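Local coordinates for protein hydrolase, putative (Plasmodium vivax, PDB 2B30) that is a putative HAD-superfamily, Cof-like hydrolase that binds calcium and may act as a magnesium-binding phosphatase, at residues A[230-233]-A[234-238]. Residues are numbered along the deposited sequence; the frame is centred on the assembly and turned at random.
Sequences NYLL and KHYNI
L232 and Y236 sit one helical turn apart and extend alongside each other in one direction. Methyl CD2 of L232 meets the ring at CE2 of Y236, 4.2 Å away. The tyrosine has CG anti to its carbonyl carbon (chi1 -68°), which brings the ring back beside the preceding turn. L232 O then approaches the rim of the ring, close to level with it, 3.4 Å from CD2 of Y236. The same oxygen accepts a hydrogen bond from Y236 N at 3.1 Å. The H235 ring turns its edge to one face of the Y236 ring, CD2 lying 3.7 Å above the plane and near the margin. The hydroxyl of Y236 hydrogen-bonds with the backbone N of Q105, while L232 packs on L110 and S65 of the sheet.

A second apolar pair closes the end of the helix. Methyl CD2 of L233 faces CG2 of I238 at 4.3 Å, and both residues pack on L29 of strand 29-33. The backbone sets this pair: I238 N hydrogen-bonds to L233 O at 2.9 Å, in the carbonyl plane and on a lone pair. Upstream, K234 N and H235 N make regular helical hydrogen bonds to N230 O and Y231 O. Y231 OH hydrogen-bonds with NZ of K234 of the second subunit, so this turn also touches that subunit.

N237 has positive phi (47°), and its N gives a weak 3.3 Å hydrogen bond to K234 O. Together with the bond from I238 N to L233 O, this is a Schellman motif. It ends helix 225-235 and starts the loop that leads to strand 243-247 of the HAD core sheet.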
# COMPACT_ATOMS: atom_id res chain seq x y z
N ASN A 230 -6.99 -6.97 -0.24
CA ASN A 230 -7.35 -6.76 -1.64
C ASN A 230 -7.66 -8.06 -2.38
O ASN A 230 -8.45 -8.06 -3.32
CB ASN A 230 -6.28 -5.95 -2.38
CG ASN A 230 -6.36 -4.42 -2.08
OD1 ASN A 230 -7.30 -3.95 -1.41
ND2 ASN A 230 -5.36 -3.66 -2.58
N TYR A 231 -7.05 -9.16 -1.94
CA TYR A 231 -7.41 -10.48 -2.48
C TYR A 231 -8.88 -10.79 -2.24
O TYR A 231 -9.55 -11.33 -3.13
CB TYR A 231 -6.54 -11.60 -1.91
CG TYR A 231 -5.20 -11.68 -2.59
CD1 TYR A 231 -4.94 -12.63 -3.58
CD2 TYR A 231 -4.20 -10.76 -2.29
CE1 TYR A 231 -3.73 -12.66 -4.22
CE2 TYR A 231 -2.99 -10.79 -2.92
CZ TYR A 231 -2.76 -11.74 -3.89
OH TYR A 231 -1.53 -11.75 -4.51
N LEU A 232 -9.38 -10.44 -1.05
CA LEU A 232 -10.79 -10.65 -0.70
C LEU A 232 -11.72 -9.72 -1.47
O LEU A 232 -12.81 -10.12 -1.89
CB LEU A 232 -11.02 -10.47 0.80
CG LEU A 232 -10.43 -11.55 1.71
CD1 LEU A 232 -10.78 -11.24 3.17
CD2 LEU A 232 -10.92 -12.93 1.32
N LEU A 233 -11.28 -8.49 -1.67
CA LEU A 233 -12.06 -7.54 -2.47
C LEU A 233 -12.21 -8.03 -3.91
O LEU A 233 -13.29 -7.96 -4.48
CB LEU A 233 -11.40 -6.15 -2.45
CG LEU A 233 -11.10 -5.56 -1.07
CD1 LEU A 233 -10.64 -4.12 -1.22
CD2 LEU A 233 -12.28 -5.65 -0.12
N LYS A 234 -11.10 -8.51 -4.48
CA LYS A 234 -11.09 -9.01 -5.85
C LYS A 234 -11.88 -10.31 -5.97
O LYS A 234 -12.67 -10.47 -6.90
CB LYS A 234 -9.65 -9.21 -6.34
CG LYS A 234 -8.94 -7.91 -6.69
CD LYS A 234 -9.27 -7.45 -8.11
CE LYS A 234 -8.36 -8.14 -9.13
NZ LYS A 234 -8.78 -7.91 -10.55
N HIS A 235 -11.66 -11.22 -5.02
CA HIS A 235 -12.31 -12.53 -5.06
C HIS A 235 -13.84 -12.41 -5.01
O HIS A 235 -14.55 -13.17 -5.67
CB HIS A 235 -11.80 -13.41 -3.91
CG HIS A 235 -12.15 -14.86 -4.05
ND1 HIS A 235 -11.56 -15.69 -4.98
CD2 HIS A 235 -13.01 -15.64 -3.35
CE1 HIS A 235 -12.05 -16.91 -4.87
NE2 HIS A 235 -12.94 -16.90 -3.89
N TYR A 236 -14.34 -11.44 -4.23
CA TYR A 236 -15.77 -11.27 -4.03
C TYR A 236 -16.29 -9.99 -4.66
O TYR A 236 -17.40 -9.58 -4.38
CB TYR A 236 -16.08 -11.26 -2.53
CG TYR A 236 -15.86 -12.58 -1.86
CD1 TYR A 236 -16.72 -13.65 -2.10
CD2 TYR A 236 -14.79 -12.78 -1.00
CE1 TYR A 236 -16.52 -14.88 -1.49
CE2 TYR A 236 -14.59 -14.01 -0.37
CZ TYR A 236 -15.46 -15.05 -0.63
OH TYR A 236 -15.26 -16.26 -0.03
N ASN A 237 -15.48 -9.35 -5.48
CA ASN A 237 -15.88 -8.10 -6.15
C ASN A 237 -16.54 -7.04 -5.22
O ASN A 237 -17.51 -6.38 -5.57
CB ASN A 237 -16.81 -8.44 -7.31
CG ASN A 237 -17.05 -7.27 -8.23
OD1 ASN A 237 -16.13 -6.51 -8.56
ND2 ASN A 237 -18.31 -7.09 -8.64
N ILE A 238 -15.98 -6.88 -4.03
CA ILE A 238 -16.45 -5.90 -3.06
C ILE A 238 -15.66 -4.62 -3.25
O ILE A 238 -14.44 -4.65 -3.27
CB ILE A 238 -16.24 -6.42 -1.64
CG1 ILE A 238 -17.14 -7.64 -1.42
CG2 ILE A 238 -16.50 -5.34 -0.60
CD1 ILE A 238 -17.02 -8.26 -0.04